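Local coordinates for dihydrofolate reductase (Schistosoma mansoni, PDB 3VCO), which catalyses the NADPH-dependent reduction of 7,8-dihydrofolate to tetrahydrofolate, a key step of folate metabolism that feeds thymidylate, purine and glycine synthesis, at residues V148-T153 against D171-V176; D180-T185 against F193-Y198; F81-D86 against H98-V103; V72-I77 against R87-V92. One frame throughout, in Å; residues are numbered along the deposited sequence.

Contact 1 (V148-T153 against D171-V176); sequences VRIYCT and DKLKKV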
loop_
_atom_site.group_PDB
_atom_site.type_symbol
_atom_site.label_atom_id
_atom_site.label_comp_id
_atom_site.label_asym_id
_atom_site.label_seq_id
_atom_site.Cartn_x
_atom_site.Cartn_y
_atom_site.Cartn_z
ATOM N N VAL A 148 1.210 -11.377 6.543
ATOM C CA VAL A 148 0.958 -10.309 5.608
ATOM C C VAL A 148 -0.528 -10.262 5.325
ATOM O O VAL A 148 -1.171 -11.298 5.278
ATOM C CB VAL A 148 1.670 -10.607 4.281
ATOM C CG1 VAL A 148 1.358 -9.497 3.216
ATOM C CG2 VAL A 148 3.195 -10.817 4.515
ATOM N N ARG A 149 -1.055 -9.055 5.167
ATOM C CA ARG A 149 -2.466 -8.875 4.808
ATOM C C ARG A 149 -2.414 -8.068 3.525
ATOM O O ARG A 149 -1.607 -7.163 3.412
ATOM C CB ARG A 149 -3.238 -8.075 5.872
ATOM C CG ARG A 149 -4.636 -7.648 5.342
ATOM C CD ARG A 149 -5.509 -7.109 6.413
ATOM N NE ARG A 149 -5.929 -8.197 7.283
ATOM C CZ ARG A 149 -6.859 -8.080 8.209
ATOM N NH1 ARG A 149 -7.493 -6.917 8.393
ATOM N NH2 ARG A 149 -7.148 -9.131 8.936
ATOM N N ILE A 150 -3.242 -8.407 2.548
ATOM C CA ILE A 150 -3.275 -7.629 1.317
ATOM C C ILE A 150 -4.641 -6.963 1.175
ATOM O O ILE A 150 -5.652 -7.634 1.137
ATOM C CB ILE A 150 -3.137 -8.565 0.076
ATOM C CG1 ILE A 150 -1.787 -9.303 0.104
ATOM C CG2 ILE A 150 -3.301 -7.762 -1.208
ATOM C CD1 ILE A 150 -1.725 -10.498 -0.933
ATOM N N TYR A 151 -4.642 -5.657 1.029
ATOM C CA TYR A 151 -5.833 -4.886 0.693
ATOM C C TYR A 151 -5.740 -4.691 -0.802
ATOM O O TYR A 151 -4.840 -4.014 -1.310
ATOM C CB TYR A 151 -5.726 -3.520 1.375
ATOM C CG TYR A 151 -5.934 -3.600 2.866
ATOM C CD1 TYR A 151 -7.217 -3.418 3.412
ATOM C CD2 TYR A 151 -4.871 -3.931 3.729
ATOM C CE1 TYR A 151 -7.424 -3.488 4.791
ATOM C CE2 TYR A 151 -5.079 -4.015 5.125
ATOM C CZ TYR A 151 -6.363 -3.788 5.632
ATOM O OH TYR A 151 -6.573 -3.877 6.981
ATOM N N CYS A 152 -6.666 -5.293 -1.514
ATOM C CA CYS A 152 -6.535 -5.394 -2.936
ATOM C C CYS A 152 -7.730 -4.705 -3.621
ATOM O O CYS A 152 -8.888 -4.954 -3.282
ATOM C CB CYS A 152 -6.500 -6.897 -3.320
ATOM S SG CYS A 152 -6.216 -7.176 -5.071
ATOM N N THR A 153 -7.434 -3.837 -4.581
ATOM C CA THR A 153 -8.449 -3.417 -5.528
ATOM C C THR A 153 -8.277 -4.227 -6.788
ATOM O O THR A 153 -7.292 -4.075 -7.492
ATOM C CB THR A 153 -8.279 -1.941 -5.829
ATOM O OG1 THR A 153 -8.267 -1.271 -4.561
ATOM C CG2 THR A 153 -9.416 -1.432 -6.706
ATOM N N ASP A 171 -5.461 -19.047 -4.193
ATOM C CA ASP A 171 -6.353 -20.127 -3.794
ATOM C C ASP A 171 -6.331 -20.329 -2.275
ATOM O O ASP A 171 -7.331 -20.733 -1.674
ATOM C CB ASP A 171 -6.009 -21.428 -4.530
ATOM C CG ASP A 171 -4.520 -21.723 -4.551
ATOM O OD1 ASP A 171 -3.740 -20.787 -4.825
ATOM O OD2 ASP A 171 -4.130 -22.891 -4.308
ATOM N N LYS A 172 -5.192 -20.025 -1.655
ATOM C CA LYS A 172 -5.038 -20.198 -0.217
ATOM C C LYS A 172 -5.247 -18.906 0.583
ATOM O O LYS A 172 -5.284 -18.937 1.810
ATOM C CB LYS A 172 -3.679 -20.822 0.081
ATOM C CG LYS A 172 -3.546 -22.227 -0.546
ATOM C CD LYS A 172 -2.209 -22.881 -0.221
ATOM C CE LYS A 172 -1.996 -24.146 -1.034
ATOM N NZ LYS A 172 -2.062 -23.868 -2.500
ATOM N N LEU A 173 -5.384 -17.777 -0.110
ATOM C CA LEU A 173 -5.654 -16.511 0.571
ATOM C C LEU A 173 -6.950 -16.629 1.368
ATOM O O LEU A 173 -7.928 -17.237 0.922
ATOM C CB LEU A 173 -5.757 -15.356 -0.414
ATOM C CG LEU A 173 -4.492 -14.874 -1.139
ATOM C CD1 LEU A 173 -4.845 -13.788 -2.139
ATOM C CD2 LEU A 173 -3.410 -14.387 -0.209
ATOM N N LYS A 174 -6.954 -16.070 2.565
ATOM C CA LYS A 174 -8.136 -16.145 3.419
ATOM C C LYS A 174 -8.832 -14.800 3.292
ATOM O O LYS A 174 -8.267 -13.760 3.617
ATOM C CB LYS A 174 -7.744 -16.441 4.872
ATOM C CG LYS A 174 -7.374 -17.898 5.110
ATOM C CD LYS A 174 -6.197 -18.078 6.090
ATOM C CE LYS A 174 -6.356 -17.292 7.395
ATOM N NZ LYS A 174 -5.032 -17.045 8.077
ATOM N N LYS A 175 -10.034 -14.825 2.748
ATOM C CA LYS A 175 -10.784 -13.608 2.493
ATOM C C LYS A 175 -11.268 -13.072 3.832
ATOM O O LYS A 175 -11.797 -13.832 4.665
ATOM C CB LYS A 175 -11.973 -13.927 1.579
ATOM C CG LYS A 175 -12.746 -12.728 1.112
ATOM C CD LYS A 175 -12.125 -12.117 -0.124
ATOM C CE LYS A 175 -13.101 -11.168 -0.808
ATOM N NZ LYS A 175 -13.430 -11.592 -2.199
ATOM N N VAL A 176 -11.075 -11.773 4.044
ATOM C CA VAL A 176 -11.442 -11.142 5.304
ATOM C C VAL A 176 -12.695 -10.310 5.097
ATOM O O VAL A 176 -12.787 -9.567 4.120
ATOM C CB VAL A 176 -10.300 -10.217 5.791
ATOM C CG1 VAL A 176 -10.680 -9.505 7.085
ATOM C CG2 VAL A 176 -8.992 -10.998 5.959
#
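Val176 and Arg149 meet where an isopropyl group lies over one face of a guanidinium. NH2 of Arg149 is 4.0 Å from CG2 of Val176, with CG1 of the same valine equally near, so both methyls address one nitrogen, and the two side chains cross at about a right angle. Arg149 gets there through an extended start, CG anti to the backbone N (chi1 168°), and a bend at chi3 that swings the planar end towards 171-176.

The apolar component is a single methyl pair: CD1 of Ile150 stands 4.3 Å from CD2 of Leu173, a loose touch at the ends of both side chains.

Polar bonds also hold the arginine: NE makes a salt bridge with Asp199 of the intervening strand, and NH1 gives a weak bond to OH of Tyr151 at 3.5 Å, in the guanidinium plane and nearly straight (165°). Arg22 brings a like charge close to NH2.

Backbone pairing explains the spacing. CA atoms of Arg149 and Val176 are 9.3 Å apart because strand 191-200 runs between the segments, antiparallel to both 148-156 and 174-175; Ile150 bonds to its Tyr198, and the side chain of Val176 rests on its Asp199. The chemistry therefore implies side chains reaching across an intervening strand, with Arg149 bound through NE to Asp199 and weakly, in plane, to Tyr151 OH, while Val176 lies over one face.

Contact 2 (D180-T185 against F193-Y198); sequences DIPADT and FKFCVY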
loop_
_atom_site.group_PDB
_atom_site.type_symbol
_atom_site.label_atom_id
_atom_site.label_comp_id
_atom_site.label_asym_id
_atom_site.label_seq_id
_atom_site.Cartn_x
_atom_site.Cartn_y
_atom_site.Cartn_z
ATOM N N ASP A 180 -16.564 -1.739 7.190
ATOM C CA ASP A 180 -16.460 -0.464 6.500
ATOM C C ASP A 180 -16.161 -0.665 5.019
ATOM O O ASP A 180 -16.163 0.304 4.267
ATOM C CB ASP A 180 -15.344 0.401 7.100
ATOM C CG ASP A 180 -15.550 0.702 8.572
ATOM O OD1 ASP A 180 -16.713 0.680 9.038
ATOM O OD2 ASP A 180 -14.538 0.971 9.261
ATOM N N ILE A 181 -15.884 -1.903 4.604
ATOM C CA ILE A 181 -15.498 -2.156 3.219
ATOM C C ILE A 181 -16.643 -2.684 2.344
ATOM O O ILE A 181 -17.092 -3.818 2.505
ATOM C CB ILE A 181 -14.278 -3.079 3.115
ATOM C CG1 ILE A 181 -13.132 -2.518 3.962
ATOM C CG2 ILE A 181 -13.891 -3.288 1.626
ATOM C CD1 ILE A 181 -12.926 -1.020 3.827
ATOM N N PRO A 182 -17.112 -1.852 1.401
ATOM C CA PRO A 182 -18.270 -2.271 0.616
ATOM C C PRO A 182 -17.822 -3.375 -0.316
ATOM O O PRO A 182 -16.681 -3.362 -0.791
ATOM C CB PRO A 182 -18.636 -1.009 -0.162
ATOM C CG PRO A 182 -17.318 -0.321 -0.367
ATOM C CD PRO A 182 -16.516 -0.606 0.885
ATOM N N ALA A 183 -18.706 -4.335 -0.541
ATOM C CA ALA A 183 -18.336 -5.542 -1.250
ATOM C C ALA A 183 -18.824 -5.508 -2.688
ATOM O O ALA A 183 -18.496 -6.394 -3.478
ATOM C CB ALA A 183 -18.876 -6.764 -0.524
ATOM N N ASP A 184 -19.581 -4.464 -3.016
ATOM C CA ASP A 184 -20.085 -4.246 -4.365
ATOM C C ASP A 184 -19.000 -4.042 -5.436
ATOM O O ASP A 184 -17.901 -3.606 -5.146
ATOM C CB ASP A 184 -20.982 -3.009 -4.363
ATOM C CG ASP A 184 -21.835 -2.905 -3.110
ATOM O OD1 ASP A 184 -21.357 -2.304 -2.111
ATOM O OD2 ASP A 184 -22.974 -3.426 -3.128
ATOM N N THR A 185 -19.342 -4.315 -6.695
ATOM C CA THR A 185 -18.510 -3.882 -7.818
ATOM C C THR A 185 -18.821 -2.421 -8.200
ATOM O O THR A 185 -19.975 -2.003 -8.185
ATOM C CB THR A 185 -18.731 -4.791 -9.018
ATOM O OG1 THR A 185 -18.186 -6.083 -8.738
ATOM C CG2 THR A 185 -18.067 -4.233 -10.230
ATOM N N PHE A 193 -14.284 -2.281 -10.768
ATOM C CA PHE A 193 -13.400 -2.742 -9.709
ATOM C C PHE A 193 -14.164 -3.162 -8.458
ATOM O O PHE A 193 -15.361 -2.900 -8.303
ATOM C CB PHE A 193 -12.310 -1.698 -9.360
ATOM C CG PHE A 193 -12.862 -0.312 -9.072
ATOM C CD1 PHE A 193 -13.099 0.576 -10.113
ATOM C CD2 PHE A 193 -13.162 0.076 -7.773
ATOM C CE1 PHE A 193 -13.641 1.824 -9.871
ATOM C CE2 PHE A 193 -13.697 1.332 -7.519
ATOM C CZ PHE A 193 -13.926 2.210 -8.566
ATOM N N LYS A 194 -13.478 -3.873 -7.594
ATOM C CA LYS A 194 -14.080 -4.248 -6.333
ATOM C C LYS A 194 -12.951 -4.363 -5.344
ATOM O O LYS A 194 -11.780 -4.506 -5.739
ATOM C CB LYS A 194 -14.843 -5.553 -6.458
ATOM C CG LYS A 194 -13.969 -6.787 -6.479
ATOM C CD LYS A 194 -14.779 -8.055 -6.691
ATOM C CE LYS A 194 -15.537 -8.485 -5.450
ATOM N NZ LYS A 194 -16.004 -9.908 -5.605
ATOM N N PHE A 195 -13.299 -4.284 -4.074
ATOM C CA PHE A 195 -12.307 -4.236 -2.993
ATOM C C PHE A 195 -12.337 -5.538 -2.223
ATOM O O PHE A 195 -13.386 -5.999 -1.828
ATOM C CB PHE A 195 -12.599 -3.073 -2.037
ATOM C CG PHE A 195 -12.648 -1.719 -2.728
ATOM C CD1 PHE A 195 -11.511 -1.182 -3.325
ATOM C CD2 PHE A 195 -13.823 -0.995 -2.787
ATOM C CE1 PHE A 195 -11.545 0.060 -3.984
ATOM C CE2 PHE A 195 -13.862 0.232 -3.437
ATOM C CZ PHE A 195 -12.723 0.741 -4.055
ATOM N N CYS A 196 -11.171 -6.111 -1.981
ATOM C CA CYS A 196 -11.082 -7.397 -1.285
ATOM C C CYS A 196 -9.883 -7.325 -0.344
ATOM O O CYS A 196 -8.886 -6.650 -0.618
ATOM C CB CYS A 196 -10.884 -8.539 -2.282
ATOM S SG CYS A 196 -12.337 -8.977 -3.247
ATOM N N VAL A 197 -10.009 -7.991 0.795
ATOM C CA VAL A 197 -8.955 -8.008 1.785
ATOM C C VAL A 197 -8.590 -9.463 2.127
ATOM O O VAL A 197 -9.469 -10.291 2.370
ATOM C CB VAL A 197 -9.409 -7.300 3.035
ATOM C CG1 VAL A 197 -8.296 -7.277 4.044
ATOM C CG2 VAL A 197 -9.884 -5.853 2.685
ATOM N N TYR A 198 -7.294 -9.759 2.122
ATOM C CA TYR A 198 -6.846 -11.129 2.253
ATOM C C TYR A 198 -5.781 -11.257 3.311
ATOM O O TYR A 198 -4.881 -10.425 3.383
ATOM C CB TYR A 198 -6.225 -11.622 0.942
ATOM C CG TYR A 198 -7.125 -11.542 -0.301
ATOM C CD1 TYR A 198 -8.157 -12.451 -0.508
ATOM C CD2 TYR A 198 -6.920 -10.560 -1.246
ATOM C CE1 TYR A 198 -8.968 -12.368 -1.642
ATOM C CE2 TYR A 198 -7.714 -10.475 -2.389
ATOM C CZ TYR A 198 -8.730 -11.358 -2.572
ATOM O OH TYR A 198 -9.487 -11.246 -3.700
HETATM O O HOH W 1 -15.976 -3.893 -3.259
HETATM O O HOH W 2 -15.859 -6.979 -2.548
#
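Water 1 is gripped among three backbone groups: it accepts from N of Phe195 at 2.8 Å and lies 2.6 Å from O of Pro182 and 2.7 Å from O of Asp184. Water 2 lies between O of Ala183 and, at 2.8 Å, O of Phe195. Each water has more acceptors in reach than protons, so the carbonyls probably share it. Both peptide polar groups of Phe195 thus reach 180-185 through solvent, the middle of the loop, around Ala183, standing one water layer off the strand, with CA of Ala183 6.4 Å from CA of Phe195.

Direct contact resumes at both ends. CG2 of Ile181, anti to the backbone N, is placed 3.9 Å from CB of Phe195, the side chains crossing at about a right angle. O of Pro182 lies at the edge of the Phe195 ring. CA of Thr185 makes a CA-H...O contact of 3.3 Å with O of Phe193 (135° at H).

The loop leads from strand 174-175 into strand 186-188, whose Phe186 pairs with Phe193 of strand 191-200. That strand is antiparallel to 148-156, while the ring of Phe195 stacks on Phe51 of helix 46-57 and touches Asp48, both probable substrate-binding residues.

Contact 3 (F81-D86 against H98-V103); sequences FKPLKD and HAPSFV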
loop_
_atom_site.group_PDB
_atom_site.type_symbol
_atom_site.label_atom_id
_atom_site.label_comp_id
_atom_site.label_asym_id
_atom_site.label_seq_id
_atom_site.Cartn_x
_atom_site.Cartn_y
_atom_site.Cartn_z
ATOM N N PHE A 81 -1.648 15.727 -3.229
ATOM C CA PHE A 81 -1.844 14.552 -2.388
ATOM C C PHE A 81 -0.674 14.276 -1.425
ATOM O O PHE A 81 -0.828 13.535 -0.454
ATOM C CB PHE A 81 -2.069 13.323 -3.289
ATOM C CG PHE A 81 -3.445 13.255 -3.905
ATOM C CD1 PHE A 81 -4.282 12.180 -3.643
ATOM C CD2 PHE A 81 -3.907 14.264 -4.732
ATOM C CE1 PHE A 81 -5.550 12.109 -4.205
ATOM C CE2 PHE A 81 -5.186 14.206 -5.291
ATOM C CZ PHE A 81 -6.003 13.125 -5.030
ATOM N N LYS A 82 0.478 14.884 -1.711
ATOM C CA LYS A 82 1.781 14.571 -1.105
ATOM C C LYS A 82 2.209 15.623 -0.080
ATOM O O LYS A 82 2.068 16.816 -0.360
ATOM C CB LYS A 82 2.839 14.680 -2.205
ATOM C CG LYS A 82 3.407 13.422 -2.795
ATOM C CD LYS A 82 4.727 13.810 -3.428
ATOM C CE LYS A 82 4.893 13.334 -4.820
ATOM N NZ LYS A 82 6.295 13.505 -5.245
ATOM N N PRO A 83 2.783 15.219 1.079
ATOM C CA PRO A 83 2.898 13.886 1.700
ATOM C C PRO A 83 1.497 13.468 2.136
ATOM O O PRO A 83 0.605 14.303 2.237
ATOM C CB PRO A 83 3.739 14.140 2.942
ATOM C CG PRO A 83 4.474 15.471 2.667
ATOM C CD PRO A 83 3.533 16.254 1.830
ATOM N N LEU A 84 1.285 12.185 2.342
ATOM C CA LEU A 84 -0.036 11.706 2.705
ATOM C C LEU A 84 -0.311 12.144 4.128
ATOM O O LEU A 84 0.420 11.748 5.035
ATOM C CB LEU A 84 -0.004 10.207 2.603
ATOM C CG LEU A 84 0.270 9.789 1.164
ATOM C CD1 LEU A 84 0.350 8.260 1.035
ATOM C CD2 LEU A 84 -0.855 10.338 0.315
ATOM N N LYS A 85 -1.330 12.976 4.330
ATOM C CA LYS A 85 -1.585 13.537 5.661
ATOM C C LYS A 85 -1.923 12.478 6.718
ATOM O O LYS A 85 -2.578 11.483 6.418
ATOM C CB LYS A 85 -2.688 14.620 5.608
ATOM C CG LYS A 85 -3.828 14.302 4.670
ATOM C CD LYS A 85 -4.799 15.506 4.500
ATOM C CE LYS A 85 -5.842 15.240 3.410
ATOM N NZ LYS A 85 -6.765 16.396 3.185
ATOM N N ASP A 86 -1.495 12.718 7.949
ATOM C CA ASP A 86 -1.897 11.876 9.084
ATOM C C ASP A 86 -1.311 10.472 9.068
ATOM O O ASP A 86 -1.790 9.582 9.786
ATOM C CB ASP A 86 -3.426 11.831 9.220
ATOM C CG ASP A 86 -4.012 13.185 9.643
ATOM O OD1 ASP A 86 -3.403 13.850 10.516
ATOM O OD2 ASP A 86 -5.067 13.592 9.100
ATOM N N HIS A 98 16.342 14.618 -1.219
ATOM C CA HIS A 98 15.644 15.427 -0.245
ATOM C C HIS A 98 14.171 15.033 -0.172
ATOM O O HIS A 98 13.631 14.395 -1.086
ATOM C CB HIS A 98 15.831 16.910 -0.545
ATOM C CG HIS A 98 17.267 17.302 -0.730
ATOM N ND1 HIS A 98 17.910 17.217 -1.948
ATOM C CD2 HIS A 98 18.198 17.732 0.154
ATOM C CE1 HIS A 98 19.168 17.600 -1.809
ATOM N NE2 HIS A 98 19.367 17.917 -0.544
ATOM N N ALA A 99 13.521 15.377 0.930
ATOM C CA ALA A 99 12.101 15.116 1.030
ATOM C C ALA A 99 11.439 16.257 1.747
ATOM O O ALA A 99 12.123 17.030 2.430
ATOM C CB ALA A 99 11.866 13.804 1.758
ATOM N N PRO A 100 10.103 16.387 1.585
ATOM C CA PRO A 100 9.363 17.417 2.323
ATOM C C PRO A 100 9.509 17.145 3.803
ATOM O O PRO A 100 9.760 15.997 4.165
ATOM C CB PRO A 100 7.907 17.189 1.888
ATOM C CG PRO A 100 8.006 16.543 0.532
ATOM C CD PRO A 100 9.255 15.681 0.607
ATOM N N SER A 101 9.406 18.178 4.626
ATOM C CA SER A 101 9.479 18.042 6.073
ATOM C C SER A 101 8.672 16.850 6.572
ATOM O O SER A 101 7.482 16.701 6.251
ATOM C CB SER A 101 8.984 19.315 6.769
ATOM O OG SER A 101 10.071 20.079 7.287
ATOM N N PHE A 102 9.372 16.000 7.312
ATOM C CA PHE A 102 8.821 14.864 8.042
ATOM C C PHE A 102 8.588 13.628 7.186
ATOM O O PHE A 102 8.180 12.594 7.694
ATOM C CB PHE A 102 7.615 15.278 8.901
ATOM C CG PHE A 102 7.974 16.268 10.000
ATOM C CD1 PHE A 102 8.454 15.821 11.217
ATOM C CD2 PHE A 102 7.882 17.630 9.786
ATOM C CE1 PHE A 102 8.792 16.684 12.195
ATOM C CE2 PHE A 102 8.238 18.531 10.776
ATOM C CZ PHE A 102 8.693 18.056 11.983
ATOM N N VAL A 103 8.876 13.719 5.891
ATOM C CA VAL A 103 8.900 12.522 5.079
ATOM C C VAL A 103 10.253 11.834 5.321
ATOM O O VAL A 103 11.285 12.470 5.272
ATOM C CB VAL A 103 8.699 12.837 3.587
ATOM C CG1 VAL A 103 8.898 11.560 2.737
ATOM C CG2 VAL A 103 7.281 13.470 3.347
#
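Pro83 presents its ring to Val103 and Pro100, and its carbons can be followed outward. CB comes first, 3.6 Å from CG2 of Val103. One bond further, CG lies 3.5 Å from the same methyl and, at the tip of the ring, also reaches CB of Pro100 at 3.9 Å. One valine methyl therefore sits against two successive ring carbons, while the second proline receives the tip alone. In Val103, CG1 lies anti to the backbone N (chi1 173°), which leaves CG2, beside that N, on the side of Pro83.

Two loops meet here, one leading into strand 88-92 and the other running from it to strand 104-106, so the contact joins the connections at either end of a strand in the dihydrofolate reductase sheet. The peptide before Pro83 is cis. Across from it, Pro100 to Val103 form a type II beta turn closed by N of Val103 bonding to O of Pro100 at 3.0 Å, which brings both of Pro83's partners to one place.

Trp74 of helix 71-76 touches the side chains of Pro100 and Val103, and it also forms a cation-pi pair with Lys82. Asn89, on strand 88-92, touches Pro83 and Val103.

Contact 4 (V72-I77 against R87-V92); sequences VTWESI and RINIVV. With SO4 (sulfate ion), chain C.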
loop_
_atom_site.group_PDB
_atom_site.type_symbol
_atom_site.label_atom_id
_atom_site.label_comp_id
_atom_site.label_asym_id
_atom_site.label_seq_id
_atom_site.Cartn_x
_atom_site.Cartn_y
_atom_site.Cartn_z
ATOM N N VAL A 72 9.483 5.655 -7.082
ATOM C CA VAL A 72 8.632 5.863 -8.247
ATOM C C VAL A 72 7.183 5.931 -7.794
ATOM O O VAL A 72 6.406 6.718 -8.329
ATOM C CB VAL A 72 8.814 4.805 -9.369
ATOM C CG1 VAL A 72 7.818 5.067 -10.501
ATOM C CG2 VAL A 72 10.255 4.825 -9.907
ATOM N N THR A 73 6.828 5.147 -6.778
ATOM C CA THR A 73 5.497 5.299 -6.194
ATOM C C THR A 73 5.365 6.711 -5.611
ATOM O O THR A 73 4.445 7.445 -5.936
ATOM C CB THR A 73 5.195 4.217 -5.114
ATOM O OG1 THR A 73 5.169 2.939 -5.739
ATOM C CG2 THR A 73 3.831 4.464 -4.458
ATOM N N TRP A 74 6.324 7.111 -4.795
ATOM C CA TRP A 74 6.322 8.465 -4.259
ATOM C C TRP A 74 6.197 9.543 -5.357
ATOM O O TRP A 74 5.396 10.444 -5.247
ATOM C CB TRP A 74 7.580 8.695 -3.454
ATOM C CG TRP A 74 7.797 10.121 -3.067
ATOM C CD1 TRP A 74 8.704 11.008 -3.630
ATOM C CD2 TRP A 74 7.123 10.840 -2.034
ATOM N NE1 TRP A 74 8.632 12.204 -2.987
ATOM C CE2 TRP A 74 7.657 12.145 -2.020
ATOM C CE3 TRP A 74 6.132 10.505 -1.102
ATOM C CZ2 TRP A 74 7.231 13.122 -1.107
ATOM C CZ3 TRP A 74 5.701 11.475 -0.213
ATOM C CH2 TRP A 74 6.257 12.772 -0.222
ATOM N N GLU A 75 6.927 9.392 -6.447
ATOM C CA GLU A 75 6.925 10.393 -7.486
ATOM C C GLU A 75 5.651 10.396 -8.290
ATOM O O GLU A 75 5.332 11.397 -8.932
ATOM C CB GLU A 75 8.076 10.147 -8.436
ATOM C CG GLU A 75 9.403 10.548 -7.904
ATOM C CD GLU A 75 10.498 10.238 -8.895
ATOM O OE1 GLU A 75 10.175 9.798 -10.028
ATOM O OE2 GLU A 75 11.669 10.415 -8.539
ATOM N N SER A 76 4.927 9.274 -8.280
ATOM C CA SER A 76 3.737 9.158 -9.128
ATOM C C SER A 76 2.555 9.867 -8.486
ATOM O O SER A 76 1.594 10.191 -9.146
ATOM C CB SER A 76 3.378 7.688 -9.356
ATOM O OG SER A 76 2.765 7.173 -8.190
ATOM N N ILE A 77 2.625 10.061 -7.172
ATOM C CA ILE A 77 1.566 10.717 -6.432
ATOM C C ILE A 77 1.433 12.204 -6.802
ATOM O O ILE A 77 2.417 12.946 -6.806
ATOM C CB ILE A 77 1.817 10.574 -4.934
ATOM C CG1 ILE A 77 1.814 9.095 -4.546
ATOM C CG2 ILE A 77 0.772 11.340 -4.148
ATOM C CD1 ILE A 77 2.359 8.868 -3.092
ATOM N N ARG A 87 -0.265 10.296 8.254
ATOM C CA ARG A 87 0.477 9.053 8.176
ATOM C C ARG A 87 1.932 9.382 8.189
ATOM O O ARG A 87 2.345 10.453 7.736
ATOM C CB ARG A 87 0.125 8.298 6.861
ATOM C CG ARG A 87 -1.277 7.730 6.892
ATOM C CD ARG A 87 -1.845 7.638 5.494
ATOM N NE ARG A 87 -2.349 8.939 5.114
ATOM C CZ ARG A 87 -3.025 9.201 4.010
ATOM N NH1 ARG A 87 -3.333 8.227 3.153
ATOM N NH2 ARG A 87 -3.434 10.449 3.794
ATOM N N ILE A 88 2.725 8.474 8.719
ATOM C CA ILE A 88 4.170 8.617 8.651
ATOM C C ILE A 88 4.534 8.137 7.253
ATOM O O ILE A 88 4.278 6.986 6.908
ATOM C CB ILE A 88 4.837 7.694 9.693
ATOM C CG1 ILE A 88 4.431 8.121 11.119
ATOM C CG2 ILE A 88 6.382 7.661 9.505
ATOM C CD1 ILE A 88 4.587 7.034 12.122
ATOM N N ASN A 89 5.080 9.028 6.440
ATOM C CA ASN A 89 5.512 8.702 5.075
ATOM C C ASN A 89 6.973 8.265 5.051
ATOM O O ASN A 89 7.864 9.001 5.518
ATOM C CB ASN A 89 5.403 9.928 4.157
ATOM C CG ASN A 89 3.980 10.350 3.883
ATOM O OD1 ASN A 89 3.629 10.619 2.733
ATOM N ND2 ASN A 89 3.144 10.394 4.921
ATOM N N ILE A 90 7.243 7.107 4.458
ATOM C CA ILE A 90 8.615 6.634 4.379
ATOM C C ILE A 90 8.874 6.165 2.949
ATOM O O ILE A 90 8.138 5.346 2.431
ATOM C CB ILE A 90 8.871 5.427 5.319
ATOM C CG1 ILE A 90 8.621 5.820 6.766
ATOM C CG2 ILE A 90 10.341 4.930 5.200
ATOM C CD1 ILE A 90 8.771 4.664 7.705
ATOM N N VAL A 91 9.885 6.738 2.313
ATOM C CA VAL A 91 10.221 6.311 0.963
ATOM C C VAL A 91 11.505 5.478 1.029
ATOM O O VAL A 91 12.464 5.899 1.669
ATOM C CB VAL A 91 10.418 7.537 0.036
ATOM C CG1 VAL A 91 10.812 7.094 -1.379
ATOM C CG2 VAL A 91 9.118 8.387 -0.026
ATOM N N VAL A 92 11.517 4.320 0.371
ATOM C CA VAL A 92 12.687 3.465 0.374
ATOM C C VAL A 92 13.409 3.735 -0.941
ATOM O O VAL A 92 12.959 3.299 -1.990
ATOM C CB VAL A 92 12.294 1.994 0.452
ATOM C CG1 VAL A 92 13.552 1.055 0.289
ATOM C CG2 VAL A 92 11.480 1.756 1.762
HETATM S S SO4 C . 9.128 2.061 -6.682
HETATM O O1 SO4 C . 9.514 0.859 -5.924
HETATM O O2 SO4 C . 8.001 2.775 -6.090
HETATM O O3 SO4 C . 10.316 2.919 -6.719
HETATM O O4 SO4 C . 8.722 1.687 -8.047
#
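Within the beta-alpha-beta unit of strand 64-70, helix 71-76 and strand 88-92, Trp74 packs against Val91 and Asn89. CG2 of Val91 lies 3.4 Å above the indole plane, offset toward the rim, and is 3.7 Å from both CG and CD2 of Trp74. CG of Trp74 is anti to the backbone N (chi1 169°), which carries the indole toward the strand. Its CZ3 edge meets OD1 of Asn89 at 3.7 Å, near the ring plane, with ring and amide planes 90° apart. That oxygen accepts a hydrogen bond from N of Leu84, while ND2 bonds weakly to O of Arg87, so the amide has partners at both ends.

Since strands 64-70 and 88-92 are parallel, the helix belongs to the crossover between them, and its N-terminal part holds a sulfate, probably from the crystallisation liquor. N of Val72 donates to sulfate O3 at 2.9 Å (162°); N of Thr73 donates to O2 at 2.7 Å and OG1 of Thr73 to the same oxygen at 2.9 Å. Val72 and Thr73 are probable NADP-binding residues, consistent with an anion site for a cofactor phosphate. Further along, O of Thr73 receives OG of Ser76 at 2.8 Å in the carbonyl plane, on a lone pair, and also the Ser76 N-H.

Overall arrangement
The contacts form two touching pairs on opposite sides of the chain's centre. Contacts 1 and 2 have centres 11 Å apart: strand 191-200 of contact 2 runs between the two segments of contact 1 and pairs with both, N of Cys152 lying 2.8 Å from O of Cys196. Contacts 3 and 4 have centres 8 Å apart and alternate along the chain; N of Leu84 is 2.8 Å from OD1 of Asn89, evidence that they touch. Between the pairs, centres are 23 to 28 Å apart, although contacts 1, 2 and 4 all reach one sheet. Contact 4 holds the sulfate among probable NADP-binding residues, whereas Phe195 of contact 2 comes within about 3 Å of Asp48, side chain to side chain, on the probable substrate side.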